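Local coordinates for geranyltranstransferase (Staphylococcus aureus, PDB 1RTR), which probably catalyses, as a farnesyl pyrophosphate synthase, the chain elongation that joins isopentenyl diphosphate to geranyl diphosphate in isoprenoid biosynthesis, at residues I10-N15 / T59-G64; P85-D90 / L156-E161. All coordinates share one frame; numbering follows the deposited sequence. Where two conformers were deposited one is given.

Contact 1: residues I10-N15 / T59-G64; sequences IDEVNN and TEYELG
The carboxylate of Glu12 meets the phenol end of Tyr61, whose OH donates a very short hydrogen bond of 2.4 Å to Glu12 OE1. That oxygen lies in the plane of the ring, at its edge, while the carboxylate itself stands nearly perpendicular to the ring, 85° between the two planes. The side chains come from opposite directions, so the contact is made by their ends and the backbones stay apart: Glu12 CA and Glu62 CA, the nearest pair, are 10.5 Å from each other. Glu12 spans its share of that gap by pointing CG anti to the backbone N (chi1 -163°) and running on extended to the acid. The model also brings its OE2 too close to Glu62 OE1, and the detail of that approach is doubtful. Glu62 bends at its second torsion, and its CG lies 4.0 Å above one face of the Tyr61 ring, offset toward the rim. Behind these groups, Gly64 N bonds to Tyr61 O at 3.1 Å within the 3-10 segment 61-64, and Gly64 serves as N-cap of the next helix. Leu4 and Leu51 touch Tyr61, and Arg128 touches Glu62. The contact thus ties helix 6-18, at the protein surface, to the connection between helices 45-56 and 65-83, with Val13 and Tyr61 both resting on helix 45-56.

Contact 2: residues P85-D90 / L156-E161; sequences PAMDND and LDMQSE
Behind Met158, whose side chain packs on Met87 and Asp88, Leu156 O is gripped by two donors of Ser160. The hydroxyl OG donates at 2.9 Å, tilted 31° from the carbonyl plane, and the backbone Ser160 N bonds to the same Leu156 O at 3.1 Å from the opposite face. The serine thus folds back onto the turn of helix that carries Met158. From that turn the Met158 side chain sets out toward the loop, CG anti to the carbonyl carbon (chi1 -68°), then bends at both later torsions. Its sulfur lies 3.5 Å from Met87 CG, and its methyl CE is equally close to that carbon. The two methionines cross at about a right angle, and Met87, also kinked, sets its own SD 4.1 Å from Met158 SD. Met158 CE reaches on to the carboxylate, 3.4 Å from Asp88 OD1, so the terminal methyl of Met158, not its sulfur, rests on the acid group. Asp88 is the last aspartate of the first aspartate-rich motif of prenyl synthases, which begins with Asp82 and Asp83; in relatives this motif binds magnesium ions that hold the allylic diphosphate. Trp106 of the second subunit packs on both methionines, bringing the dimer interface to this spot. The loop after helix 65-83, on its way to strand 92-93, is thereby joined to the C-terminal part of helix 150-159, which Leu156 and Asp157 also pack onto helix 167-177.

How the contacts relate
Contacts 1 and 2 lie on opposite sides of the centre of this largely helical chain, their centres 33 Å apart and their nearest atoms about 20 Å from each other. Helix 65-83 connects them: it starts just after 59-64 and runs into the loop 85-90, so one helix leads from contact 1 to the aspartate-rich motif. The two differ in character. Contact 1 is a polar contact at the surface, touched by no other subunit, whereas contact 2 is buried, built mainly from methionines, and adjoins the second subunit. Of the two, contact 2 is the one beside the probable diphosphate-binding site.

Contact 1: residues I10-N15 / T59-G64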
ATOM      1  N   ILE A  10      16.113  15.901  11.350  1.00 77.41           N
ATOM      2  CA  ILE A  10      16.628  14.577  11.001  1.00 76.22           C
ATOM      3  C   ILE A  10      16.693  13.669  12.230  1.00 75.65           C
ATOM      4  O   ILE A  10      16.314  12.500  12.160  1.00 75.73           O
ATOM      5  CB  ILE A  10      18.029  14.688  10.337  1.00 76.13           C
ATOM      6  CG1 ILE A  10      17.935  15.410   8.989  1.00 76.20           C
ATOM      7  CG2 ILE A  10      18.671  13.311  10.163  1.00 75.98           C
ATOM      8  CD1 ILE A  10      19.262  15.529   8.228  1.00 75.08           C
ATOM      9  N   ASP A  11      17.169  14.221  13.346  1.00 74.79           N
ATOM     10  CA  ASP A  11      17.297  13.489  14.605  1.00 73.93           C
ATOM     11  C   ASP A  11      15.946  13.048  15.131  1.00 72.74           C
ATOM     12  O   ASP A  11      15.775  11.889  15.511  1.00 72.68           O
ATOM     13  CB  ASP A  11      17.990  14.349  15.664  1.00 74.44           C
ATOM     14  CG  ASP A  11      19.492  14.404  15.479  1.00 75.70           C
ATOM     15  OD1 ASP A  11      20.122  15.289  16.103  1.00 76.72           O
ATOM     16  OD2 ASP A  11      20.126  13.617  14.728  1.00 76.83           O
ATOM     17  N   GLU A  12      14.993  13.975  15.148  1.00 71.24           N
ATOM     18  CA  GLU A  12      13.648  13.675  15.610  1.00 69.98           C
ATOM     19  C   GLU A  12      12.983  12.608  14.743  1.00 69.52           C
ATOM     20  O   GLU A  12      12.359  11.682  15.269  1.00 69.76           O
ATOM     21  CB  GLU A  12      12.791  14.932  15.671  1.00 69.66           C
ATOM     22  CG  GLU A  12      11.545  14.739  16.510  1.00 68.82           C
ATOM     23  CD  GLU A  12      10.694  15.980  16.590  1.00 69.38           C
ATOM     24  OE1 GLU A  12      11.136  17.052  16.117  1.00 70.08           O
ATOM     25  OE2 GLU A  12       9.580  15.881  17.138  1.00 69.27           O
ATOM     26  N   VAL A  13      13.140  12.736  13.425  1.00 68.44           N
ATOM     27  CA  VAL A  13      12.641  11.746  12.480  1.00 67.45           C
ATOM     28  C   VAL A  13      13.259  10.384  12.794  1.00 67.13           C
ATOM     29  O   VAL A  13      12.544   9.385  12.912  1.00 67.03           O
ATOM     30  CB  VAL A  13      12.870  12.182  10.988  1.00 67.34           C
ATOM     31  CG1 VAL A  13      12.761  11.009  10.025  1.00 66.40           C
ATOM     32  CG2 VAL A  13      11.875  13.255  10.591  1.00 66.92           C
ATOM     33  N   ASN A  14      14.575  10.349  12.967  1.00 66.86           N
ATOM     34  CA  ASN A  14      15.255   9.099  13.292  1.00 66.70           C
ATOM     35  C   ASN A  14      14.757   8.437  14.590  1.00 66.45           C
ATOM     36  O   ASN A  14      14.567   7.219  14.621  1.00 66.33           O
ATOM     37  CB  ASN A  14      16.772   9.283  13.308  1.00 66.87           C
ATOM     38  CG  ASN A  14      17.364   9.484  11.908  1.00 67.57           C
ATOM     39  OD1 ASN A  14      18.465  10.025  11.765  1.00 67.39           O
ATOM     40  ND2 ASN A  14      16.643   9.041  10.877  1.00 67.71           N
ATOM     41  N   ASN A  15      14.513   9.232  15.637  1.00 65.98           N
ATOM     42  CA  ASN A  15      13.994   8.692  16.900  1.00 65.76           C
ATOM     43  C   ASN A  15      12.597   8.105  16.720  1.00 65.91           C
ATOM     44  O   ASN A  15      12.299   7.014  17.216  1.00 65.97           O
ATOM     45  CB  ASN A  15      14.015   9.752  18.009  0.65 65.42           C
ATOM     46  CG  ASN A  15      15.426  10.206  18.365  0.65 64.19           C
ATOM     47  OD1 ASN A  15      16.368   9.418  18.361  0.65 62.45           O
ATOM     48  ND2 ASN A  15      15.571  11.489  18.673  0.65 62.87           N
ATOM     49  N   THR A  59       2.419  26.858  10.611  1.00 59.42           N
ATOM     50  CA  THR A  59       1.628  25.789  11.181  1.00 59.49           C
ATOM     51  C   THR A  59       2.522  24.935  12.046  1.00 59.71           C
ATOM     52  O   THR A  59       3.710  24.772  11.750  1.00 59.76           O
ATOM     53  CB  THR A  59       0.989  24.981  10.046  1.00 59.51           C
ATOM     54  OG1 THR A  59       0.055  25.821   9.356  1.00 60.06           O
ATOM     55  CG2 THR A  59       0.103  23.865  10.579  1.00 59.27           C
ATOM     56  N   GLU A  60       1.963  24.411  13.134  1.00 59.92           N
ATOM     57  CA  GLU A  60       2.721  23.531  14.020  1.00 60.06           C
ATOM     58  C   GLU A  60       3.235  22.312  13.251  1.00 59.54           C
ATOM     59  O   GLU A  60       2.454  21.454  12.842  1.00 59.48           O
ATOM     60  CB  GLU A  60       1.878  23.113  15.234  1.00 60.37           C
ATOM     61  CG  GLU A  60       2.585  22.171  16.200  1.00 61.96           C
ATOM     62  CD  GLU A  60       4.005  22.610  16.518  1.00 65.02           C
ATOM     63  OE1 GLU A  60       4.912  21.728  16.595  1.00 65.53           O
ATOM     64  OE2 GLU A  60       4.211  23.842  16.690  1.00 65.96           O
ATOM     65  N   TYR A  61       4.549  22.242  13.063  1.00 59.09           N
ATOM     66  CA  TYR A  61       5.139  21.175  12.264  1.00 59.06           C
ATOM     67  C   TYR A  61       4.824  19.749  12.754  1.00 59.12           C
ATOM     68  O   TYR A  61       4.894  18.787  11.968  1.00 59.39           O
ATOM     69  CB  TYR A  61       6.649  21.398  12.061  1.00 58.87           C
ATOM     70  CG  TYR A  61       7.537  20.815  13.129  1.00 59.46           C
ATOM     71  CD1 TYR A  61       8.007  21.606  14.183  1.00 59.89           C
ATOM     72  CD2 TYR A  61       7.928  19.482  13.078  1.00 59.63           C
ATOM     73  CE1 TYR A  61       8.824  21.081  15.165  1.00 60.09           C
ATOM     74  CE2 TYR A  61       8.744  18.946  14.055  1.00 60.69           C
ATOM     75  CZ  TYR A  61       9.188  19.747  15.095  1.00 61.44           C
ATOM     76  OH  TYR A  61       9.998  19.196  16.063  1.00 62.75           O
ATOM     77  N   GLU A  62       4.471  19.610  14.034  1.00 58.60           N
ATOM     78  CA  GLU A  62       4.219  18.283  14.606  1.00 58.10           C
ATOM     79  C   GLU A  62       2.918  17.692  14.096  1.00 57.00           C
ATOM     80  O   GLU A  62       2.743  16.474  14.101  1.00 57.02           O
ATOM     81  CB  GLU A  62       4.261  18.288  16.142  1.00 58.27           C
ATOM     82  CG  GLU A  62       5.657  18.490  16.714  1.00 59.72           C
ATOM     83  CD  GLU A  62       6.532  17.251  16.657  1.00 62.61           C
ATOM     84  OE1 GLU A  62       7.725  17.359  17.000  1.00 63.86           O
ATOM     85  OE2 GLU A  62       6.043  16.163  16.278  1.00 65.18           O
ATOM     86  N   LEU A  63       2.023  18.554  13.626  1.00 56.00           N
ATOM     87  CA  LEU A  63       0.810  18.092  12.948  1.00 54.99           C
ATOM     88  C   LEU A  63       1.121  17.113  11.816  1.00 54.08           C
ATOM     89  O   LEU A  63       0.351  16.193  11.562  1.00 54.42           O
ATOM     90  CB  LEU A  63      -0.033  19.265  12.451  1.00 54.63           C
ATOM     91  CG  LEU A  63      -0.856  20.058  13.476  1.00 55.20           C
ATOM     92  CD1 LEU A  63      -1.593  21.230  12.817  1.00 54.91           C
ATOM     93  CD2 LEU A  63      -1.863  19.178  14.200  1.00 55.36           C
ATOM     94  N   GLY A  64       2.267  17.285  11.165  1.00 53.29           N
ATOM     95  CA  GLY A  64       2.605  16.472  10.015  1.00 52.44           C
ATOM     96  C   GLY A  64       3.573  15.344  10.277  1.00 52.04           C
ATOM     97  O   GLY A  64       4.024  14.685   9.328  1.00 51.94           O
TER

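Contact 2: residues P85-D90 / L156-E161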
ATOM      1  N   PRO A  85      16.876  -8.768  -6.562  1.00 65.65           N
ATOM      2  CA  PRO A  85      17.480  -9.396  -7.751  1.00 66.21           C
ATOM      3  C   PRO A  85      16.688  -9.300  -9.063  1.00 66.81           C
ATOM      4  O   PRO A  85      17.313  -9.190 -10.117  1.00 67.34           O
ATOM      5  CB  PRO A  85      17.621 -10.863  -7.329  1.00 66.14           C
ATOM      6  CG  PRO A  85      17.865 -10.789  -5.862  1.00 66.01           C
ATOM      7  CD  PRO A  85      17.031  -9.622  -5.366  1.00 65.83           C
ATOM      8  N   ALA A  86      15.360  -9.344  -9.013  1.00 67.31           N
ATOM      9  CA  ALA A  86      14.556  -9.254 -10.236  1.00 67.80           C
ATOM     10  C   ALA A  86      14.488  -7.826 -10.781  1.00 68.21           C
ATOM     11  O   ALA A  86      13.962  -7.590 -11.870  1.00 68.25           O
ATOM     12  CB  ALA A  86      13.158  -9.798  -9.997  1.00 67.71           C
ATOM     13  N   MET A  87      15.026  -6.888 -10.012  1.00 68.76           N
ATOM     14  CA  MET A  87      14.939  -5.469 -10.312  1.00 69.53           C
ATOM     15  C   MET A  87      16.362  -4.898 -10.423  1.00 70.31           C
ATOM     16  O   MET A  87      17.133  -5.340 -11.274  1.00 70.56           O
ATOM     17  CB  MET A  87      14.090  -4.764  -9.241  1.00 69.18           C
ATOM     18  CG  MET A  87      13.291  -3.565  -9.745  1.00 68.70           C
ATOM     19  SD  MET A  87      11.494  -3.736  -9.876  1.00 64.14           S
ATOM     20  CE  MET A  87      11.040  -3.976  -8.179  1.00 65.60           C
ATOM     21  N   ASP A  88      16.723  -3.944  -9.570  1.00 71.17           N
ATOM     22  CA  ASP A  88      18.048  -3.332  -9.640  1.00 72.15           C
ATOM     23  C   ASP A  88      19.157  -4.306  -9.279  1.00 72.66           C
ATOM     24  O   ASP A  88      20.252  -4.242  -9.848  1.00 72.85           O
ATOM     25  CB  ASP A  88      18.125  -2.094  -8.744  1.00 72.42           C
ATOM     26  CG  ASP A  88      17.467  -0.878  -9.376  1.00 73.18           C
ATOM     27  OD1 ASP A  88      17.612  -0.708 -10.606  1.00 74.30           O
ATOM     28  OD2 ASP A  88      16.794  -0.043  -8.728  1.00 73.70           O
ATOM     29  N   ASN A  89      18.857  -5.202  -8.338  1.00 73.22           N
ATOM     30  CA  ASN A  89      19.786  -6.232  -7.870  1.00 73.55           C
ATOM     31  C   ASN A  89      21.002  -5.629  -7.173  1.00 74.03           C
ATOM     32  O   ASN A  89      22.130  -5.781  -7.634  1.00 74.21           O
ATOM     33  CB  ASN A  89      20.195  -7.166  -9.019  1.00 73.47           C
ATOM     34  CG  ASN A  89      20.988  -8.380  -8.548  1.00 73.63           C
ATOM     35  OD1 ASN A  89      20.940  -8.771  -7.377  1.00 74.37           O
ATOM     36  ND2 ASN A  89      21.722  -8.986  -9.472  1.00 72.73           N
ATOM     37  N   ASP A  90      20.763  -4.931  -6.069  1.00 74.51           N
ATOM     38  CA  ASP A  90      21.842  -4.332  -5.298  1.00 75.31           C
ATOM     39  C   ASP A  90      22.069  -5.130  -4.030  1.00 75.83           C
ATOM     40  O   ASP A  90      21.126  -5.426  -3.294  1.00 75.90           O
ATOM     41  CB  ASP A  90      21.536  -2.875  -4.948  1.00 75.43           C
ATOM     42  CG  ASP A  90      20.999  -2.083  -6.131  1.00 76.17           C
ATOM     43  OD1 ASP A  90      19.887  -1.523  -6.015  1.00 76.81           O
ATOM     44  OD2 ASP A  90      21.615  -1.960  -7.210  1.00 76.71           O
ATOM     45  N   LEU A 156       8.353   2.310 -15.902  1.00 55.48           N
ATOM     46  CA  LEU A 156       8.994   3.038 -16.986  1.00 55.71           C
ATOM     47  C   LEU A 156      10.519   2.961 -16.927  1.00 56.59           C
ATOM     48  O   LEU A 156      11.145   2.744 -17.947  1.00 56.52           O
ATOM     49  CB  LEU A 156       8.510   4.492 -17.059  1.00 55.05           C
ATOM     50  CG  LEU A 156       8.787   5.212 -18.394  1.00 54.24           C
ATOM     51  CD1 LEU A 156       8.497   4.324 -19.604  1.00 51.90           C
ATOM     52  CD2 LEU A 156       8.040   6.536 -18.517  1.00 51.19           C
ATOM     53  N   ASP A 157      11.109   3.119 -15.741  1.00 57.83           N
ATOM     54  CA  ASP A 157      12.555   3.017 -15.599  1.00 59.15           C
ATOM     55  C   ASP A 157      13.067   1.649 -16.052  1.00 59.90           C
ATOM     56  O   ASP A 157      13.999   1.580 -16.846  1.00 60.15           O
ATOM     57  CB  ASP A 157      12.994   3.298 -14.155  1.00 59.56           C
ATOM     58  CG  ASP A 157      14.415   3.858 -14.067  1.00 60.79           C
ATOM     59  OD1 ASP A 157      14.904   4.074 -12.939  1.00 63.18           O
ATOM     60  OD2 ASP A 157      15.123   4.127 -15.062  1.00 61.38           O
ATOM     61  N   MET A 158      12.448   0.580 -15.545  1.00 60.86           N
ATOM     62  CA  MET A 158      12.855  -0.803 -15.811  1.00 61.66           C
ATOM     63  C   MET A 158      12.671  -1.177 -17.282  1.00 62.34           C
ATOM     64  O   MET A 158      13.494  -1.876 -17.852  1.00 62.11           O
ATOM     65  CB  MET A 158      12.057  -1.789 -14.937  1.00 61.76           C
ATOM     66  CG  MET A 158      12.341  -1.738 -13.454  1.00 61.20           C
ATOM     67  SD  MET A 158      13.821  -2.626 -13.028  1.00 62.96           S
ATOM     68  CE  MET A 158      14.671  -1.394 -12.117  1.00 63.86           C
ATOM     69  N   GLN A 159      11.573  -0.723 -17.877  1.00 63.46           N
ATOM     70  CA  GLN A 159      11.319  -0.883 -19.306  1.00 64.85           C
ATOM     71  C   GLN A 159      12.406  -0.222 -20.170  1.00 66.01           C
ATOM     72  O   GLN A 159      12.785  -0.752 -21.217  1.00 66.03           O
ATOM     73  CB  GLN A 159       9.962  -0.279 -19.657  1.00 64.61           C
ATOM     74  CG  GLN A 159       9.492  -0.595 -21.058  1.00 65.04           C
ATOM     75  CD  GLN A 159       8.079  -0.137 -21.297  1.00 65.91           C
ATOM     76  OE1 GLN A 159       7.858   0.937 -21.854  1.00 66.07           O
ATOM     77  NE2 GLN A 159       7.111  -0.942 -20.869  1.00 65.46           N
ATOM     78  N   SER A 160      12.897   0.929 -19.708  1.00 67.37           N
ATOM     79  CA  SER A 160      13.889   1.734 -20.416  1.00 68.71           C
ATOM     80  C   SER A 160      15.323   1.248 -20.252  1.00 70.15           C
ATOM     81  O   SER A 160      16.224   1.767 -20.914  1.00 70.54           O
ATOM     82  CB  SER A 160      13.813   3.186 -19.941  1.00 68.16           C
ATOM     83  OG  SER A 160      12.565   3.752 -20.281  1.00 67.71           O
ATOM     84  N   GLU A 161      15.539   0.270 -19.372  1.00 71.79           N
ATOM     85  CA  GLU A 161      16.890  -0.168 -19.004  1.00 73.28           C
ATOM     86  C   GLU A 161      17.708  -0.590 -20.221  1.00 73.74           C
ATOM     87  O   GLU A 161      17.275  -1.432 -21.008  1.00 73.59           O
ATOM     88  CB  GLU A 161      16.832  -1.305 -17.985  1.00 73.48           C
ATOM     89  CG  GLU A 161      18.185  -1.695 -17.413  1.00 76.08           C
ATOM     90  CD  GLU A 161      18.079  -2.172 -15.979  1.00 79.82           C
ATOM     91  OE1 GLU A 161      18.309  -1.350 -15.057  1.00 81.16           O
ATOM     92  OE2 GLU A 161      17.749  -3.366 -15.774  1.00 80.71           O
TER